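Local coordinates for protein lipase (Penicillium expansum, PDB 3G7N) that hydrolyses triacylglycerols and related acylglycerol lipids as a secreted alkaline lipase, releasing free fatty acids, at residues V129-G134 / A158-P163; R97-P102 / G135-I140; F180-N185 / G205-S210; V186-P191 / P239-S244; T43-F48 / V60-S65. All blocks are in the same frame, centred on the assembly; numbering follows the deposited sequence.

Interaction 1 (V129-G134 / A158-P163); sequences VGHSLG and ALNAFP
His131 has CG anti to the backbone N (chi1 169°) and Asn160 has CG anti to its carbonyl carbon; the amide and the imidazole then cross obliquely. The planes are 52° apart, and ND2 of Asn160 sits at the ring edge, 3.5 Å from NE2 of His131. The polar ends have other partners: His131 bonds to Tyr22 OH and His241 O, Asn160 chiefly to Ala243 O. An alanine at His131 would probably leave Tyr22 OH without this partner, cost His241 O its stronger bond and open a gap beside the Asn160 amide. In the backbone, the parallel strands are joined by Leu159 N to Gly130 O (2.8 Å) and Ser132 N to Leu159 O (2.8 Å). Farther on, Leu133 CD1 meets CZ at the edge of the Phe162 ring (4.0 Å), the two side chains lying side by side. Between strand and helix, Ser132 has positive phi (64°), and its OG is hydrogen-bonded to His241. Gly130 and Gly134 must be small, since a CB on either would run into a carbonyl O, of Gly134 and His131 respectively. This sharp turn is the nucleophile elbow (GxSxG) of the alpha/beta-hydrolase fold, Ser132 being the nucleophile.

Interaction 2 (R97-P102 / G135-I140); sequences RGVHRP and GALTSI
Where helix 133-148, which leads off the nucleophile turn of this alpha/beta-hydrolase fold, packs against the start of helix 97-120, Val99 forms the centre of the contact with Ala136, Leu137 and Ile140. The short axes cross at -69° and come within 9.6 Å of each other. Nothing polar bridges the two segments; methyl groups do the work. Val99 points at the other helix and divides its branches. CG1, anti to the backbone N (chi1 178°), lies 3.7 Å from Ala136 O and 4.0 Å from Ile140 CG2, the valine and isoleucine sliding past each other in opposite directions. CG2 rests 4.0 Å from Ala136 CB. The short side chain of Ala136 also touches Phe162. Its carbonyl O accepts a hydrogen bond from OG of Ser139, 2.7 Å away in the same helix. Trp103 of helix 97-120 adds to the cover over Leu137 and Ile140. Leu137 starts out along the flank of its helix, yet its tip reaches across: CD2 comes within 3.9 Å of Val99 O. That same methyl abuts Pro102; the two side chains cross at about a right angle, with CD2 of Leu137 4.1 Å from CG of Pro102.

Interaction 3 (F180-N185 / G205-S210); sequences FNRGNN and GTEYYS
Arg182, Asn184, Glu207 and Tyr209 pack together on the buried face of two parallel strands of the central sheet, while Asn181, Thr206 and Tyr208 carry the more open face. The strands are stitched by five backbone bonds, from Thr206 N to Phe180 O at one end to Ser210 N to Asn184 O at the other, the last stretched to 3.3 Å. On the buried face Glu207 runs out extended beyond CG, and its OE2 receives ND2 of Asn184 at 2.9 Å. That bond is straight (168°) and lies in the amide plane, but it drops onto the carboxylate from above; Ser229 OG is a second partner of OE2. The Arg182 chain bends at chi3 (-67°), and Glu207 CB lies over one face of its guanidinium. Gly205 is tight too: a CB there would clash with Phe180 CD2, which already stands 3.7 Å from Gly205 CA.

The other face is more open, with waters joining the strands. Asn181 OD1 meets the edge of the Tyr208 ring in plane, 3.5 Å from CE2, and one water joins Asn181 OD1 (2.7 Å) to Tyr208 OH, while ND2 of Asn181 bonds to Asn157 OD1. Another links Phe180 O to Thr206 OG1.

The charges on the buried face stay loosely coupled. Arg182 NH1 to Glu207 OE1 is a long salt bridge at 3.9 Å, also bridged by a water, and Gln223 OE1 takes NH2. Glu207 is thus likely to be steadied as an anion more by Asn184 and Ser229 than by direct contact with the arginine.

Interaction 4 (V186-P191 / P239-S244); sequences VLDGVP and PGHIAS
The catalytic triad supplies this contact: Asp188, on the loop after strand 179-185, and His241, in a 3-10 segment, form the charge relay of the lipase. ND1 of His241 gives a nearly linear bond (173°) to Asp188 OD2, 2.8 Å long. It lies in the ring plane and arrives on the syn side of the carboxylate, although the two planes are 59° apart. The other oxygen is used too. Val190 N donates 2.9 Å to Asp188 OD1, making an Asx turn that holds the carboxylate in place. Val190 then returns over the imidazole, its CG2 3.5 Å from the ring centroid of His241 in a CH-pi contact. The two segments are also joined by Gly240 N to Leu187 O (2.8 Å), the donor well above the carbonyl plane, and by a CA-H contact from Gly240 to Val186 O (3.3 Å). Gly240 cannot carry a CB, which would fall 1.9 Å from Val186 O. An alanine at Asp188 would probably leave His241 ND1 and Val190 N without their acceptor and let the imidazole turn. With ND1 tied to the aspartate and a face covered by valine, the rotation of His241 is probably restrained, and NE2 is presented to OG of the nucleophile Ser132, to which it is hydrogen-bonded. This chain of bonds is what a serine hydrolase uses to activate its nucleophile.

Interaction 5 (T43-F48 / V60-S65); sequences TDTNGF and VIMRGS
Arg63 O and Asn46 N grip one water between them, the water donating to Arg63 O at 2.7 Å and accepting from Asn46 N at 2.9 Å, with a weak third bond to Asp44 O. It sits where the beta hairpin of strands 45-52 and 57-62 starts to splay apart. Deeper in, the hairpin is regular antiparallel sheet: Phe48 and Ile61 form a hydrogen-bonded pair, and Arg63 N reaches Asn46 O at 2.8 Å. Between them Gly47 and Met62 make a non-hydrogen-bonded pair, and the strands come so close there that a CB on Gly47 would clash with Ile61 O and with Met62 SD. Asp44 and Thr45 both face Asp40 of strand 32-40, a G1 beta bulge on the other side of the hairpin.

Arg63 lies alongside Asn46, pointing the same way, with the asparagine amide over one face of the guanidinium. The chain bends at chi3 (74°), and NE turns back to Gly64 O (2.9 Å). Asp44 comes in at the guanidinium edge, its side chain crossing that of Arg63 at about a right angle, in a salt bridge whose hydrogen bond, NH2 to OD1 at 3.1 Å, is weak. Ala21 and Tyr22 of helix 8-23 also touch the arginine. Met62 curls at chi2 and chi3 toward the first strand, and its CE settles 3.7 Å from Thr45 CG2. On the opposite face of the sheet, CD1 of Ile61 meets the Phe48 ring at its edge, 4.1 Å from CD2.

Overall arrangement
Along the chain interaction 5 comes first, and it lies in the same mixed sheet as interactions 1 and 3: strand 57-62 neighbours 125-131, then come 154-159, 179-185 and 206-210. Interaction 1 sits about 5 Å from the centre of the chain and alternates in sequence with interaction 2, sharing helix 133-148. Interactions 3 and 5 lie on opposite sides of that centre, their own centres about 20 Å apart. Segment 186-191 of interaction 4 continues directly from 180-185 of interaction 3, the segments of the two alternating along the chain; interaction 4 touches interaction 1 through Ser132 and His241. The sheet and helices thus centre the nucleophile, and segments past the strand ends bring in its charge-relay partners.

Interaction 1 (V129-G134 / A158-P163)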
# COMPACT_ATOMS: atom_id res chain seq x y z
N VAL A 129 -1.16 -2.30 -4.17
CA VAL A 129 0.24 -2.16 -3.76
C VAL A 129 0.69 -0.73 -3.97
O VAL A 129 0.23 -0.04 -4.90
CB VAL A 129 1.13 -3.13 -4.58
CG1 VAL A 129 0.97 -2.92 -6.06
CG2 VAL A 129 2.57 -3.04 -4.19
N GLY A 130 1.66 -0.32 -3.15
CA GLY A 130 2.31 0.96 -3.36
C GLY A 130 3.30 1.23 -2.26
O GLY A 130 3.29 0.59 -1.23
N HIS A 131 4.14 2.23 -2.50
CA HIS A 131 5.24 2.58 -1.59
C HIS A 131 5.08 4.02 -1.05
O HIS A 131 4.68 4.93 -1.76
CB HIS A 131 6.56 2.45 -2.35
CG HIS A 131 7.75 3.02 -1.62
ND1 HIS A 131 8.20 4.30 -1.84
CD2 HIS A 131 8.64 2.44 -0.78
CE1 HIS A 131 9.28 4.51 -1.12
NE2 HIS A 131 9.57 3.40 -0.47
N SER A 132 5.43 4.19 0.23
CA SER A 132 5.45 5.50 0.89
C SER A 132 4.02 6.06 0.95
O SER A 132 3.13 5.38 1.49
CB SER A 132 6.48 6.42 0.24
OG SER A 132 6.62 7.61 1.01
N LEU A 133 3.76 7.26 0.43
CA LEU A 133 2.38 7.72 0.33
C LEU A 133 1.54 6.73 -0.47
O LEU A 133 0.35 6.56 -0.19
CB LEU A 133 2.31 9.11 -0.32
CG LEU A 133 0.89 9.66 -0.60
CD1 LEU A 133 0.06 9.85 0.67
CD2 LEU A 133 0.92 10.96 -1.42
N GLY A 134 2.14 6.10 -1.49
CA GLY A 134 1.46 5.03 -2.21
C GLY A 134 1.07 3.85 -1.32
O GLY A 134 0.07 3.17 -1.58
N ALA A 158 1.26 -2.72 1.36
CA ALA A 158 1.68 -1.33 1.57
C ALA A 158 3.14 -1.33 1.99
O ALA A 158 3.49 -1.96 3.01
CB ALA A 158 0.83 -0.67 2.65
N LEU A 159 4.00 -0.67 1.22
CA LEU A 159 5.43 -0.66 1.52
C LEU A 159 5.84 0.66 2.15
O LEU A 159 5.48 1.75 1.67
CB LEU A 159 6.24 -0.89 0.25
CG LEU A 159 5.83 -2.16 -0.52
CD1 LEU A 159 6.68 -2.28 -1.78
CD2 LEU A 159 5.96 -3.43 0.33
N ASN A 160 6.58 0.57 3.25
CA ASN A 160 7.21 1.74 3.87
C ASN A 160 6.19 2.82 4.22
O ASN A 160 6.44 4.01 4.01
CB ASN A 160 8.35 2.32 2.98
CG ASN A 160 9.45 1.30 2.67
OD1 ASN A 160 9.18 0.10 2.55
ND2 ASN A 160 10.67 1.77 2.48
N ALA A 161 5.05 2.41 4.78
CA ALA A 161 3.91 3.29 4.98
C ALA A 161 3.79 3.81 6.40
O ALA A 161 4.01 3.09 7.36
CB ALA A 161 2.62 2.60 4.60
N PHE A 162 3.35 5.06 6.51
CA PHE A 162 2.92 5.62 7.79
C PHE A 162 1.47 5.21 8.08
O PHE A 162 0.71 4.90 7.16
CB PHE A 162 3.08 7.15 7.77
CG PHE A 162 2.45 7.82 6.59
CD1 PHE A 162 1.13 8.26 6.65
CD2 PHE A 162 3.16 8.05 5.43
CE1 PHE A 162 0.56 8.95 5.59
CE2 PHE A 162 2.58 8.72 4.35
CZ PHE A 162 1.30 9.23 4.46
N PRO A 163 1.07 5.18 9.37
CA PRO A 163 -0.31 4.86 9.72
C PRO A 163 -1.21 6.06 9.44
O PRO A 163 -0.71 7.19 9.35
CB PRO A 163 -0.23 4.59 11.22
CG PRO A 163 0.86 5.58 11.69
CD PRO A 163 1.88 5.56 10.55

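Interaction 2 (R97-P102 / G135-I140)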
# COMPACT_ATOMS: atom_id res chain seq x y z
N ARG A 97 -6.83 13.56 6.70
CA ARG A 97 -7.28 14.17 5.47
C ARG A 97 -6.24 14.01 4.37
O ARG A 97 -6.57 13.89 3.19
CB ARG A 97 -7.62 15.65 5.68
CG ARG A 97 -8.21 16.30 4.44
CD ARG A 97 -8.49 17.79 4.63
NE ARG A 97 -9.60 18.03 5.55
CZ ARG A 97 -9.47 18.67 6.71
NH1 ARG A 97 -8.28 19.11 7.11
NH2 ARG A 97 -10.54 18.90 7.46
N GLY A 98 -4.96 14.08 4.74
CA GLY A 98 -3.88 13.97 3.76
C GLY A 98 -3.80 12.65 3.01
O GLY A 98 -3.08 12.57 2.01
N VAL A 99 -4.52 11.63 3.47
CA VAL A 99 -4.66 10.38 2.72
C VAL A 99 -6.08 10.20 2.19
O VAL A 99 -6.26 9.78 1.05
CB VAL A 99 -4.22 9.17 3.56
CG1 VAL A 99 -4.41 7.86 2.79
CG2 VAL A 99 -2.77 9.34 3.97
N HIS A 100 -7.10 10.52 3.00
CA HIS A 100 -8.47 10.44 2.51
C HIS A 100 -8.71 11.32 1.30
O HIS A 100 -9.41 10.90 0.36
CB HIS A 100 -9.47 10.75 3.62
CG HIS A 100 -10.89 10.76 3.16
ND1 HIS A 100 -11.65 9.61 3.02
CD2 HIS A 100 -11.64 11.76 2.65
CE1 HIS A 100 -12.85 9.93 2.55
NE2 HIS A 100 -12.89 11.24 2.39
N ARG A 101 -8.17 12.53 1.31
CA ARG A 101 -8.43 13.43 0.19
C ARG A 101 -7.92 12.89 -1.15
O ARG A 101 -8.69 12.81 -2.11
CB ARG A 101 -7.90 14.84 0.47
CG ARG A 101 -8.24 15.84 -0.61
CD ARG A 101 -8.22 17.27 -0.04
NE ARG A 101 -8.27 18.27 -1.10
CZ ARG A 101 -7.20 18.73 -1.74
NH1 ARG A 101 -5.99 18.36 -1.36
NH2 ARG A 101 -7.34 19.63 -2.71
N PRO A 102 -6.63 12.54 -1.25
CA PRO A 102 -6.17 11.97 -2.53
C PRO A 102 -6.87 10.66 -2.89
O PRO A 102 -7.22 10.47 -4.04
CB PRO A 102 -4.66 11.76 -2.31
CG PRO A 102 -4.45 11.83 -0.81
CD PRO A 102 -5.51 12.80 -0.33
N GLY A 135 1.88 3.57 -0.31
CA GLY A 135 1.53 2.57 0.70
C GLY A 135 0.43 3.00 1.64
O GLY A 135 -0.50 2.24 1.92
N ALA A 136 0.45 4.28 2.03
CA ALA A 136 -0.64 4.82 2.84
C ALA A 136 -1.93 4.75 2.02
O ALA A 136 -3.01 4.40 2.55
CB ALA A 136 -0.33 6.26 3.28
N LEU A 137 -1.87 5.11 0.74
CA LEU A 137 -3.03 5.00 -0.13
C LEU A 137 -3.51 3.55 -0.24
O LEU A 137 -4.72 3.30 -0.24
CB LEU A 137 -2.76 5.58 -1.52
CG LEU A 137 -2.58 7.11 -1.56
CD1 LEU A 137 -1.89 7.56 -2.85
CD2 LEU A 137 -3.92 7.80 -1.36
N THR A 138 -2.58 2.60 -0.32
CA THR A 138 -2.92 1.19 -0.40
C THR A 138 -3.64 0.73 0.87
O THR A 138 -4.52 -0.15 0.80
CB THR A 138 -1.64 0.37 -0.63
OG1 THR A 138 -1.13 0.66 -1.92
CG2 THR A 138 -1.87 -1.13 -0.54
N SER A 139 -3.34 1.34 2.01
CA SER A 139 -4.03 0.96 3.25
C SER A 139 -5.49 1.35 3.25
O SER A 139 -6.31 0.68 3.90
CB SER A 139 -3.28 1.46 4.49
OG SER A 139 -3.48 2.84 4.73
N ILE A 140 -5.86 2.39 2.50
CA ILE A 140 -7.26 2.69 2.28
C ILE A 140 -7.82 1.92 1.10
O ILE A 140 -8.96 1.42 1.17
CB ILE A 140 -7.55 4.22 2.21
CG1 ILE A 140 -9.05 4.47 2.02
CG2 ILE A 140 -6.68 4.92 1.18
CD1 ILE A 140 -9.91 3.99 3.19

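Interaction 3 (F180-N185 / G205-S210)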
# COMPACT_ATOMS: atom_id res chain seq x y z
N PHE A 180 -3.99 -7.71 4.48
CA PHE A 180 -3.22 -6.47 4.38
C PHE A 180 -1.84 -6.65 4.98
O PHE A 180 -1.71 -6.97 6.19
CB PHE A 180 -3.97 -5.32 5.05
CG PHE A 180 -3.22 -4.01 5.00
CD1 PHE A 180 -2.94 -3.41 3.79
CD2 PHE A 180 -2.83 -3.36 6.16
CE1 PHE A 180 -2.15 -2.26 3.73
CE2 PHE A 180 -2.14 -2.15 6.11
CZ PHE A 180 -1.78 -1.61 4.89
N ASN A 181 -0.81 -6.47 4.15
CA ASN A 181 0.57 -6.60 4.59
C ASN A 181 1.24 -5.23 4.58
O ASN A 181 1.05 -4.45 3.65
CB ASN A 181 1.34 -7.52 3.64
CG ASN A 181 0.78 -8.90 3.61
OD1 ASN A 181 0.40 -9.44 4.66
ND2 ASN A 181 0.53 -9.40 2.40
N ARG A 182 2.04 -4.96 5.61
CA ARG A 182 2.90 -3.76 5.65
C ARG A 182 4.34 -4.19 5.53
O ARG A 182 4.90 -4.74 6.48
CB ARG A 182 2.68 -3.00 6.97
CG ARG A 182 1.30 -2.44 7.07
CD ARG A 182 1.16 -1.49 8.25
NE ARG A 182 1.28 -2.20 9.52
CZ ARG A 182 2.27 -2.03 10.40
NH1 ARG A 182 3.37 -1.32 10.10
NH2 ARG A 182 2.19 -2.63 11.58
N GLY A 183 4.93 -4.00 4.36
CA GLY A 183 6.31 -4.44 4.13
C GLY A 183 7.27 -3.29 4.31
O GLY A 183 7.22 -2.32 3.54
N ASN A 184 8.14 -3.39 5.32
CA ASN A 184 9.01 -2.27 5.72
C ASN A 184 10.49 -2.58 5.61
O ASN A 184 10.90 -3.75 5.45
CB ASN A 184 8.63 -1.81 7.13
CG ASN A 184 7.29 -1.15 7.14
OD1 ASN A 184 6.86 -0.59 6.12
ND2 ASN A 184 6.59 -1.21 8.26
N ASN A 185 11.29 -1.52 5.63
CA ASN A 185 12.71 -1.63 5.38
C ASN A 185 13.54 -1.09 6.55
O ASN A 185 13.16 -0.13 7.23
CB ASN A 185 13.06 -0.86 4.10
CG ASN A 185 14.41 -1.25 3.54
OD1 ASN A 185 14.68 -2.43 3.34
ND2 ASN A 185 15.23 -0.25 3.20
N GLY A 205 -2.79 -4.76 9.98
CA GLY A 205 -2.23 -5.69 9.02
C GLY A 205 -1.15 -6.56 9.63
O GLY A 205 -1.05 -6.67 10.87
N THR A 206 -0.37 -7.20 8.79
CA THR A 206 0.78 -7.98 9.22
C THR A 206 2.04 -7.28 8.71
O THR A 206 2.16 -7.03 7.51
CB THR A 206 0.74 -9.41 8.64
OG1 THR A 206 -0.46 -10.06 9.09
CG2 THR A 206 1.95 -10.21 9.08
N GLU A 207 2.94 -6.93 9.62
CA GLU A 207 4.16 -6.27 9.22
C GLU A 207 5.22 -7.29 8.87
O GLU A 207 5.37 -8.29 9.58
CB GLU A 207 4.68 -5.33 10.32
CG GLU A 207 5.87 -4.47 9.84
CD GLU A 207 6.47 -3.53 10.88
OE1 GLU A 207 6.02 -3.51 12.04
OE2 GLU A 207 7.43 -2.82 10.51
N TYR A 208 5.93 -7.05 7.78
CA TYR A 208 7.12 -7.81 7.42
C TYR A 208 8.27 -6.82 7.31
O TYR A 208 8.04 -5.62 7.10
CB TYR A 208 6.95 -8.49 6.05
CG TYR A 208 5.89 -9.58 6.02
CD1 TYR A 208 6.22 -10.90 6.30
CD2 TYR A 208 4.55 -9.26 5.84
CE1 TYR A 208 5.24 -11.89 6.39
CE2 TYR A 208 3.56 -10.24 5.84
CZ TYR A 208 3.91 -11.55 6.19
OH TYR A 208 2.93 -12.52 6.25
N TYR A 209 9.50 -7.30 7.46
CA TYR A 209 10.64 -6.40 7.59
C TYR A 209 11.86 -7.08 7.01
O TYR A 209 12.01 -8.30 7.14
CB TYR A 209 10.83 -6.07 9.08
CG TYR A 209 11.73 -4.90 9.36
CD1 TYR A 209 11.27 -3.59 9.25
CD2 TYR A 209 12.99 -5.09 9.90
CE1 TYR A 209 12.06 -2.52 9.57
CE2 TYR A 209 13.76 -4.01 10.34
CZ TYR A 209 13.27 -2.72 10.15
OH TYR A 209 14.01 -1.63 10.57
N SER A 210 12.72 -6.34 6.33
CA SER A 210 13.95 -6.94 5.82
C SER A 210 15.03 -5.90 5.73
O SER A 210 14.75 -4.69 5.81
CB SER A 210 13.74 -7.63 4.46
OG SER A 210 13.94 -6.72 3.38
O HOH W 1 -2.67 -9.30 7.60
O HOH W 2 0.37 -12.02 5.48
O HOH W 3 5.07 -0.44 12.56
O HOH W 4 12.63 -4.30 3.14

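Interaction 4 (V186-P191 / P239-S244)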
# COMPACT_ATOMS: atom_id res chain seq x y z
N VAL A 186 14.74 -1.65 6.68
CA VAL A 186 15.72 -1.13 7.62
C VAL A 186 16.03 0.32 7.35
O VAL A 186 15.90 0.82 6.23
CB VAL A 186 17.03 -1.94 7.59
CG1 VAL A 186 16.81 -3.34 8.15
CG2 VAL A 186 17.64 -1.94 6.20
N LEU A 187 16.36 1.05 8.42
CA LEU A 187 16.84 2.42 8.31
C LEU A 187 15.79 3.38 7.78
O LEU A 187 16.12 4.43 7.25
CB LEU A 187 18.13 2.50 7.47
CG LEU A 187 19.37 1.89 8.12
CD1 LEU A 187 20.49 1.79 7.09
CD2 LEU A 187 19.80 2.74 9.32
N ASP A 188 14.52 3.01 7.94
CA ASP A 188 13.42 3.84 7.49
C ASP A 188 12.50 4.18 8.66
O ASP A 188 11.88 3.30 9.26
CB ASP A 188 12.62 3.14 6.39
CG ASP A 188 11.46 3.98 5.89
OD1 ASP A 188 11.41 5.19 6.20
OD2 ASP A 188 10.65 3.45 5.08
N GLY A 189 12.36 5.46 8.93
CA GLY A 189 11.50 5.92 10.02
C GLY A 189 10.07 6.25 9.64
O GLY A 189 9.30 6.67 10.50
N VAL A 190 9.69 6.15 8.36
CA VAL A 190 8.34 6.58 7.97
C VAL A 190 7.22 5.78 8.66
O VAL A 190 6.25 6.39 9.13
CB VAL A 190 8.21 6.61 6.44
CG1 VAL A 190 6.74 6.86 6.05
CG2 VAL A 190 9.09 7.75 5.89
N PRO A 191 7.40 4.47 8.88
CA PRO A 191 6.34 3.75 9.60
C PRO A 191 6.20 4.14 11.05
O PRO A 191 5.22 3.75 11.69
CB PRO A 191 6.77 2.28 9.48
CG PRO A 191 7.54 2.24 8.19
CD PRO A 191 8.32 3.55 8.18
N PRO A 239 17.46 7.25 5.36
CA PRO A 239 18.01 6.71 4.12
C PRO A 239 17.32 5.44 3.61
O PRO A 239 17.24 5.24 2.39
CB PRO A 239 19.47 6.44 4.49
CG PRO A 239 19.80 7.56 5.46
CD PRO A 239 18.52 7.70 6.29
N GLY A 240 16.85 4.59 4.52
CA GLY A 240 16.19 3.35 4.10
C GLY A 240 14.84 3.55 3.44
O GLY A 240 14.28 2.61 2.89
N HIS A 241 14.28 4.76 3.49
CA HIS A 241 12.94 4.95 2.97
C HIS A 241 12.85 4.66 1.49
O HIS A 241 11.76 4.36 0.98
CB HIS A 241 12.40 6.36 3.27
CG HIS A 241 10.95 6.52 2.94
ND1 HIS A 241 9.98 5.67 3.43
CD2 HIS A 241 10.31 7.39 2.13
CE1 HIS A 241 8.80 6.05 2.97
NE2 HIS A 241 8.96 7.09 2.19
N ILE A 242 13.92 4.90 0.74
CA ILE A 242 13.91 4.80 -0.72
C ILE A 242 13.88 3.35 -1.21
O ILE A 242 13.71 3.10 -2.42
CB ILE A 242 15.12 5.56 -1.35
CG1 ILE A 242 14.90 5.87 -2.83
CG2 ILE A 242 16.42 4.80 -1.16
CD1 ILE A 242 15.65 7.09 -3.30
N ALA A 243 14.10 2.39 -0.32
CA ALA A 243 14.20 0.99 -0.75
C ALA A 243 13.19 0.14 -0.02
O ALA A 243 12.84 0.41 1.13
CB ALA A 243 15.63 0.46 -0.52
N SER A 244 12.80 -0.95 -0.66
CA SER A 244 11.96 -1.96 -0.01
C SER A 244 12.25 -3.33 -0.60
O SER A 244 12.32 -3.47 -1.81
CB SER A 244 10.49 -1.62 -0.22
OG SER A 244 9.70 -2.23 0.79

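Interaction 5 (T43-F48 / V60-S65)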
# COMPACT_ATOMS: atom_id res chain seq x y z
N THR A 43 -4.01 16.76 -6.11
CA THR A 43 -3.48 15.93 -5.03
C THR A 43 -2.22 15.18 -5.46
O THR A 43 -1.56 14.53 -4.64
CB THR A 43 -4.56 14.95 -4.51
OG1 THR A 43 -4.90 14.02 -5.54
CG2 THR A 43 -5.83 15.71 -4.11
N ASP A 44 -1.79 15.42 -6.70
CA ASP A 44 -0.66 14.72 -7.30
C ASP A 44 -0.76 13.20 -7.07
O ASP A 44 0.25 12.54 -6.83
CB ASP A 44 0.66 15.27 -6.76
CG ASP A 44 1.87 14.80 -7.56
OD1 ASP A 44 1.73 14.62 -8.79
OD2 ASP A 44 2.92 14.54 -6.94
N THR A 45 -1.97 12.66 -7.21
CA THR A 45 -2.23 11.22 -7.01
C THR A 45 -2.09 10.51 -8.35
O THR A 45 -2.69 10.93 -9.33
CB THR A 45 -3.67 10.95 -6.50
OG1 THR A 45 -3.90 11.70 -5.30
CG2 THR A 45 -3.87 9.46 -6.21
N ASN A 46 -1.24 9.50 -8.39
CA ASN A 46 -0.98 8.79 -9.62
C ASN A 46 -1.01 7.31 -9.32
O ASN A 46 -0.62 6.88 -8.24
CB ASN A 46 0.41 9.17 -10.16
CG ASN A 46 0.42 10.54 -10.79
OD1 ASN A 46 0.30 10.67 -12.01
ND2 ASN A 46 0.65 11.57 -9.98
N GLY A 47 -1.42 6.52 -10.30
CA GLY A 47 -1.27 5.08 -10.16
C GLY A 47 -1.75 4.40 -11.41
O GLY A 47 -1.96 5.05 -12.44
N PHE A 48 -1.96 3.09 -11.30
CA PHE A 48 -2.26 2.23 -12.45
C PHE A 48 -3.32 1.27 -11.98
O PHE A 48 -3.23 0.74 -10.87
CB PHE A 48 -1.06 1.31 -12.78
CG PHE A 48 0.22 2.01 -13.07
CD1 PHE A 48 0.26 3.12 -13.90
CD2 PHE A 48 1.43 1.36 -12.75
CE1 PHE A 48 1.48 3.65 -14.31
CE2 PHE A 48 2.64 1.88 -13.18
CZ PHE A 48 2.66 3.03 -13.95
N VAL A 60 -4.27 -2.80 -8.42
CA VAL A 60 -4.28 -1.35 -8.23
C VAL A 60 -2.93 -0.93 -7.64
O VAL A 60 -2.59 -1.34 -6.52
CB VAL A 60 -5.40 -0.93 -7.27
CG1 VAL A 60 -5.38 0.58 -7.06
CG2 VAL A 60 -6.79 -1.39 -7.78
N ILE A 61 -2.16 -0.17 -8.41
CA ILE A 61 -0.78 0.15 -8.02
C ILE A 61 -0.70 1.67 -7.86
O ILE A 61 -0.94 2.41 -8.82
CB ILE A 61 0.22 -0.29 -9.09
CG1 ILE A 61 0.06 -1.77 -9.45
CG2 ILE A 61 1.65 -0.03 -8.61
CD1 ILE A 61 0.85 -2.19 -10.69
N MET A 62 -0.45 2.12 -6.64
CA MET A 62 -0.45 3.55 -6.35
C MET A 62 0.96 4.09 -6.23
O MET A 62 1.82 3.48 -5.59
CB MET A 62 -1.19 3.83 -5.05
CG MET A 62 -2.69 3.41 -5.10
SD MET A 62 -3.61 4.03 -6.55
CE MET A 62 -3.58 5.80 -6.23
N ARG A 63 1.18 5.26 -6.80
CA ARG A 63 2.48 5.93 -6.69
C ARG A 63 2.56 6.68 -5.37
O ARG A 63 1.59 7.35 -4.98
CB ARG A 63 2.72 6.86 -7.87
CG ARG A 63 4.17 7.32 -7.98
CD ARG A 63 4.30 8.45 -8.97
NE ARG A 63 3.76 9.67 -8.41
CZ ARG A 63 3.46 10.75 -9.12
NH1 ARG A 63 3.95 10.89 -10.35
NH2 ARG A 63 2.87 11.77 -8.53
N GLY A 64 3.77 6.75 -4.81
CA GLY A 64 4.08 7.74 -3.77
C GLY A 64 4.24 9.17 -4.32
O GLY A 64 3.90 9.46 -5.48
N SER A 65 4.61 10.10 -3.44
CA SER A 65 4.83 11.50 -3.85
C SER A 65 6.03 11.57 -4.78
O SER A 65 6.97 10.81 -4.64
CB SER A 65 5.06 12.38 -2.63
OG SER A 65 4.27 11.96 -1.52
O HOH W 5 -0.19 9.28 -5.67